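Local coordinates for probable leucine/isoleucine/valine-binding protein (Rhodopirellula baltica, PDB 4KV7) that probably binds branched-chain amino acids such as leucine, isoleucine or valine, as a solute-binding protein of the leucine-binding protein family, at residues E158-Q164 / P217-V223; G169-F173 / L191-R195. The protein carries 1 engineered substitution. All coordinates share one frame; numbering follows the deposited sequence.

Both contacts belong to one lobe of a periplasmic binding protein fold and lie close together, their centres about 7 Å apart. Along the chain the order is 158-164, 169-173, 191-195, 217-223, and contact 2 falls between the two strands that contact 1 joins. Strand 159-164 is the common element: in the sheet it has strand 219-223 on one flank and strand 193-196 on the other, and it leads into helix 167-183, whose first turns face 193-196 in contact 2. T163 ties the two together, for its OG1 is hydrogen-bonded to NE2 of H193. Contact 1 thus joins two inner strands of the sheet, and contact 2 packs a helix against one of its edge strands.

Contact 1 (E158-Q164 / P217-V223); sequences EIGFFTQ and PKAVIMV
G160 and F162 pair through their backbones with A219, I221 and V223, joining strands 159-164 and 219-223 as parallel neighbours inside the mixed sheet of one lobe of the periplasmic binding protein fold. The ladder is regular: G160 N donates to A219 O (2.8 Å), and G160 O in turn accepts from I221 N. The same exchange is repeated two residues on, where F162 N donates to I221 O and F162 O receives V223 N (2.8 Å), and Q164 N closes the row on V223 O. At the other end E158 O takes K218 N (2.9 Å) together with a weak bond from A219 N.

Apolar side chains lie on both faces of this pair. On the face carrying I159, F161 and T163, I221 touches two neighbours. Its CG1 stands opposite the carbonyl carbon (chi1 -68°) and carries CD1 to I159 CG2 and, also at 3.8 Å, to F161 CE2, while its CB and CG2 lie against F161 CD2; F161 and I221 run side by side, the methyl meeting the ring obliquely. T163 CG2 lies alongside V223 CB (3.7 Å). Helix 138-151 packs against A219 and I221 here. The other face brings F162 CB against V220 CG1 (3.9 Å), while the end of selenomethionine M222 leads off to strand 244-247 and helix 226-238, whose L232 also touches F162.

At the start of the ladder the charged pair, E158 and K218, reach out in the same direction, and a bend at the last torsion of the lysine (chi4 54°) puts NZ above the carboxylate plane, in a salt bridge with E158 OE2. OE1 has another partner, K155 N. A water spans the pair, donating to E158 OE2 at 2.6 Å and accepting from K218 NZ at 2.8 Å.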
loop_
_atom_site.group_PDB
_atom_site.type_symbol
_atom_site.label_atom_id
_atom_site.label_comp_id
_atom_site.label_asym_id
_atom_site.label_seq_id
_atom_site.Cartn_x
_atom_site.Cartn_y
_atom_site.Cartn_z
ATOM N N GLU A 158 19.103 0.585 19.090
ATOM C CA GLU A 158 18.024 -0.169 19.728
ATOM C C GLU A 158 16.823 -0.371 18.804
ATOM O O GLU A 158 15.787 -0.898 19.227
ATOM C CB GLU A 158 17.567 0.533 21.006
ATOM C CG GLU A 158 18.608 0.519 22.113
ATOM C CD GLU A 158 18.283 1.449 23.267
ATOM O OE1 GLU A 158 17.486 2.391 23.093
ATOM O OE2 GLU A 158 18.846 1.238 24.356
ATOM N N ILE A 159 16.961 0.033 17.544
ATOM C CA ILE A 159 15.896 -0.127 16.563
ATOM C C ILE A 159 16.199 -1.328 15.681
ATOM O O ILE A 159 17.196 -1.345 14.952
ATOM C CB ILE A 159 15.737 1.130 15.685
ATOM C CG1 ILE A 159 15.414 2.350 16.549
ATOM C CG2 ILE A 159 14.643 0.916 14.639
ATOM C CD1 ILE A 159 15.488 3.660 15.791
ATOM N N GLY A 160 15.331 -2.335 15.752
ATOM C CA GLY A 160 15.491 -3.552 14.976
ATOM C C GLY A 160 14.453 -3.689 13.882
ATOM O O GLY A 160 13.481 -2.928 13.820
ATOM N N PHE A 161 14.656 -4.678 13.018
ATOM C CA PHE A 161 13.802 -4.873 11.850
ATOM C C PHE A 161 13.414 -6.333 11.717
ATOM O O PHE A 161 14.238 -7.221 11.927
ATOM C CB PHE A 161 14.528 -4.413 10.590
ATOM C CG PHE A 161 14.817 -2.948 10.597
ATOM C CD1 PHE A 161 15.923 -2.434 11.263
ATOM C CD2 PHE A 161 13.944 -2.074 9.984
ATOM C CE1 PHE A 161 16.155 -1.069 11.304
ATOM C CE2 PHE A 161 14.169 -0.707 10.028
ATOM C CZ PHE A 161 15.275 -0.210 10.688
ATOM N N PHE A 162 12.152 -6.561 11.356
ATOM C CA PHE A 162 11.640 -7.892 11.034
ATOM C C PHE A 162 11.051 -7.773 9.648
ATOM O O PHE A 162 10.061 -7.060 9.461
ATOM C CB PHE A 162 10.559 -8.311 12.023
ATOM C CG PHE A 162 9.933 -9.632 11.691
ATOM C CD1 PHE A 162 10.624 -10.819 11.892
ATOM C CD2 PHE A 162 8.650 -9.691 11.153
ATOM C CE1 PHE A 162 10.040 -12.038 11.565
ATOM C CE2 PHE A 162 8.068 -10.897 10.827
ATOM C CZ PHE A 162 8.766 -12.072 11.036
ATOM N N THR A 163 11.685 -8.407 8.662
ATOM C CA THR A 163 11.303 -8.132 7.279
ATOM C C THR A 163 11.198 -9.373 6.417
ATOM O O THR A 163 11.859 -10.382 6.649
ATOM C CB THR A 163 12.269 -7.138 6.564
ATOM O OG1 THR A 163 13.437 -7.819 6.106
ATOM C CG2 THR A 163 12.662 -5.972 7.465
ATOM N N GLN A 164 10.391 -9.260 5.376
ATOM C CA GLN A 164 10.233 -10.324 4.403
ATOM C C GLN A 164 11.530 -10.472 3.621
ATOM O O GLN A 164 12.159 -9.469 3.256
ATOM C CB GLN A 164 9.085 -9.957 3.477
ATOM C CG GLN A 164 8.549 -11.084 2.632
ATOM C CD GLN A 164 7.216 -10.689 2.071
ATOM O OE1 GLN A 164 6.224 -10.660 2.802
ATOM N NE2 GLN A 164 7.182 -10.314 0.793
ATOM N N PRO A 217 16.623 -5.211 20.953
ATOM C CA PRO A 217 15.864 -4.090 20.388
ATOM C C PRO A 217 14.735 -3.621 21.301
ATOM O O PRO A 217 14.056 -4.442 21.931
ATOM C CB PRO A 217 15.283 -4.674 19.098
ATOM C CG PRO A 217 16.172 -5.811 18.755
ATOM C CD PRO A 217 16.594 -6.393 20.076
ATOM N N LYS A 218 14.558 -2.303 21.381
ATOM C CA LYS A 218 13.423 -1.726 22.094
ATOM C C LYS A 218 12.273 -1.419 21.152
ATOM O O LYS A 218 11.141 -1.218 21.597
ATOM C CB LYS A 218 13.827 -0.464 22.849
ATOM C CG LYS A 218 14.720 -0.749 24.035
ATOM C CD LYS A 218 15.063 0.517 24.814
ATOM C CE LYS A 218 15.707 0.180 26.154
ATOM N NZ LYS A 218 16.891 -0.707 26.018
ATOM N N ALA A 219 12.567 -1.399 19.859
ATOM C CA ALA A 219 11.557 -1.165 18.847
ATOM C C ALA A 219 11.843 -2.114 17.708
ATOM O O ALA A 219 13.009 -2.329 17.356
ATOM C CB ALA A 219 11.622 0.280 18.348
ATOM N N VAL A 220 10.789 -2.681 17.133
ATOM C CA VAL A 220 10.922 -3.552 15.975
ATOM C C VAL A 220 10.007 -3.042 14.873
ATOM O O VAL A 220 8.781 -3.010 15.021
ATOM C CB VAL A 220 10.580 -5.018 16.305
ATOM C CG1 VAL A 220 10.620 -5.874 15.055
ATOM C CG2 VAL A 220 11.545 -5.566 17.346
ATOM N N ILE A 221 10.622 -2.630 13.769
ATOM C CA ILE A 221 9.923 -2.184 12.576
ATOM C C ILE A 221 9.654 -3.399 11.701
ATOM O O ILE A 221 10.575 -4.120 11.294
ATOM C CB ILE A 221 10.737 -1.089 11.839
ATOM C CG1 ILE A 221 10.763 0.183 12.692
ATOM C CG2 ILE A 221 10.137 -0.794 10.470
ATOM C CD1 ILE A 221 11.745 1.266 12.221
HETATM N N MSE A 222 8.374 -3.624 11.427
HETATM C CA MSE A 222 7.924 -4.803 10.692
HETATM C C MSE A 222 7.617 -4.459 9.245
HETATM O O MSE A 222 6.702 -3.673 8.949
HETATM C CB MSE A 222 6.691 -5.407 11.360
HETATM C CG MSE A 222 6.926 -5.767 12.815
HETATM SE SE MSE A 222 5.469 -6.715 13.683
HETATM C CE MSE A 222 4.054 -5.438 13.316
ATOM N N VAL A 223 8.401 -5.045 8.352
ATOM C CA VAL A 223 8.235 -4.858 6.919
ATOM C C VAL A 223 7.805 -6.216 6.368
ATOM O O VAL A 223 8.601 -6.975 5.814
ATOM C CB VAL A 223 9.543 -4.346 6.255
ATOM C CG1 VAL A 223 9.285 -3.992 4.810
ATOM C CG2 VAL A 223 10.119 -3.143 7.011
HETATM O O HOH W 1 19.599 -1.016 25.526
#

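Contact 2 (G169-F173 / L191-R195); sequences GDDGF and LPHGR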
loop_
_atom_site.group_PDB
_atom_site.type_symbol
_atom_site.label_atom_id
_atom_site.label_comp_id
_atom_site.label_asym_id
_atom_site.label_seq_id
_atom_site.Cartn_x
_atom_site.Cartn_y
_atom_site.Cartn_z
ATOM N N GLY A 169 11.063 -6.618 1.760
ATOM C CA GLY A 169 11.739 -6.454 3.026
ATOM C C GLY A 169 13.037 -5.694 2.871
ATOM O O GLY A 169 13.367 -4.847 3.714
ATOM N N ASP A 170 13.783 -5.983 1.812
ATOM C CA ASP A 170 15.006 -5.241 1.520
ATOM C C ASP A 170 14.726 -3.741 1.459
ATOM O O ASP A 170 15.465 -2.937 2.029
ATOM C CB ASP A 170 15.605 -5.654 0.171
ATOM C CG ASP A 170 16.238 -7.037 0.173
ATOM O OD1 ASP A 170 16.344 -7.693 1.233
ATOM O OD2 ASP A 170 16.642 -7.459 -0.933
ATOM N N ASP A 171 13.674 -3.357 0.741
ATOM C CA ASP A 171 13.397 -1.945 0.537
ATOM C C ASP A 171 13.057 -1.231 1.844
ATOM O O ASP A 171 13.550 -0.129 2.105
ATOM C CB ASP A 171 12.289 -1.760 -0.494
ATOM C CG ASP A 171 12.255 -0.353 -1.043
ATOM O OD1 ASP A 171 13.115 -0.046 -1.885
ATOM O OD2 ASP A 171 11.391 0.429 -0.625
ATOM N N GLY A 172 12.229 -1.852 2.676
ATOM C CA GLY A 172 11.901 -1.268 3.965
ATOM C C GLY A 172 13.102 -1.195 4.895
ATOM O O GLY A 172 13.307 -0.190 5.593
ATOM N N PHE A 173 13.891 -2.262 4.916
ATOM C CA PHE A 173 15.120 -2.287 5.696
ATOM C C PHE A 173 16.070 -1.173 5.275
ATOM O O PHE A 173 16.616 -0.457 6.115
ATOM C CB PHE A 173 15.806 -3.644 5.562
ATOM C CG PHE A 173 17.101 -3.723 6.307
ATOM C CD1 PHE A 173 17.121 -3.762 7.701
ATOM C CD2 PHE A 173 18.307 -3.761 5.622
ATOM C CE1 PHE A 173 18.322 -3.830 8.386
ATOM C CE2 PHE A 173 19.508 -3.835 6.305
ATOM C CZ PHE A 173 19.514 -3.870 7.687
ATOM N N LEU A 191 22.811 -3.706 12.345
ATOM C CA LEU A 191 21.386 -3.576 12.638
ATOM C C LEU A 191 20.743 -4.922 12.970
ATOM O O LEU A 191 21.034 -5.933 12.327
ATOM C CB LEU A 191 20.644 -2.950 11.456
ATOM C CG LEU A 191 20.681 -1.426 11.313
ATOM C CD1 LEU A 191 22.087 -0.892 11.097
ATOM C CD2 LEU A 191 19.779 -0.998 10.164
ATOM N N PRO A 192 19.849 -4.946 13.970
ATOM C CA PRO A 192 19.088 -6.180 14.207
ATOM C C PRO A 192 18.153 -6.397 13.032
ATOM O O PRO A 192 17.415 -5.489 12.671
ATOM C CB PRO A 192 18.270 -5.865 15.467
ATOM C CG PRO A 192 18.774 -4.520 15.964
ATOM C CD PRO A 192 19.369 -3.828 14.794
ATOM N N HIS A 193 18.190 -7.583 12.436
ATOM C CA HIS A 193 17.421 -7.829 11.230
ATOM C C HIS A 193 17.019 -9.296 11.108
ATOM O O HIS A 193 17.793 -10.126 10.629
ATOM C CB HIS A 193 18.223 -7.403 10.003
ATOM C CG HIS A 193 17.401 -7.296 8.756
ATOM N ND1 HIS A 193 17.959 -7.096 7.511
ATOM C CD2 HIS A 193 16.059 -7.335 8.560
ATOM C CE1 HIS A 193 17.000 -7.026 6.603
ATOM N NE2 HIS A 193 15.837 -7.160 7.215
ATOM N N GLY A 194 15.813 -9.610 11.568
ATOM C CA GLY A 194 15.253 -10.943 11.426
ATOM C C GLY A 194 14.417 -11.008 10.168
ATOM O O GLY A 194 13.746 -10.031 9.834
ATOM N N ARG A 195 14.457 -12.146 9.467
ATOM C CA ARG A 195 13.744 -12.281 8.194
ATOM C C ARG A 195 12.820 -13.488 8.178
ATOM O O ARG A 195 12.991 -14.420 8.957
ATOM C CB ARG A 195 14.687 -12.442 6.988
ATOM C CG ARG A 195 16.062 -11.838 7.010
ATOM C CD ARG A 195 16.119 -10.379 6.644
ATOM N NE ARG A 195 15.326 -9.831 5.532
ATOM C CZ ARG A 195 15.853 -9.335 4.411
ATOM N NH1 ARG A 195 17.159 -9.407 4.187
ATOM N NH2 ARG A 195 15.079 -8.744 3.510
#
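F173 and H193 are both swung out with CG opposite the backbone nitrogen (chi1 178° and -166°), which lays one ring from the helix over the other from the strand. They form an offset stack, with centroids 3.8 Å apart and planes only 8° from parallel. H193 ND1 sits over the middle of the phenyl ring, and F173 CG comes within 3.3 Å of H193 CE1. At the far end of the phenyl ring L191 CD2 meets CE1 of F173 obliquely (3.6 Å), and F161 of strand 159-164 adds an edge-to-face contact.

This is the packing of a beta-alpha-beta unit: strand 159-164 runs into helix 167-183, which returns the chain to strand 193-196, and the helix lies against the sheet partly through F173, with L177 and I180 further along also meeting L191. With an alanine in place of F173, the H193 imidazole would probably lose the stack on one face, and a gap is likely to open beside L191 and F161.

The opposite face of the imidazole carries R195 CD, 3.3 Å above it and offset toward the rim, and H193 CE1 in turn lies over one face of the guanidinium. With NE2 held by T163, the ring is probably fixed in its turn. Beyond H193 the arginine chain bends twice, at chi2 and chi3, and turns its guanidinium back toward the helix. NH2 reaches D170 OD1 in a nearly straight salt bridge of 2.8 Å. OD1 lies in the guanidinium plane but is met on its anti side, somewhat out of the carboxylate plane. The same NH2 also bonds Q164 O.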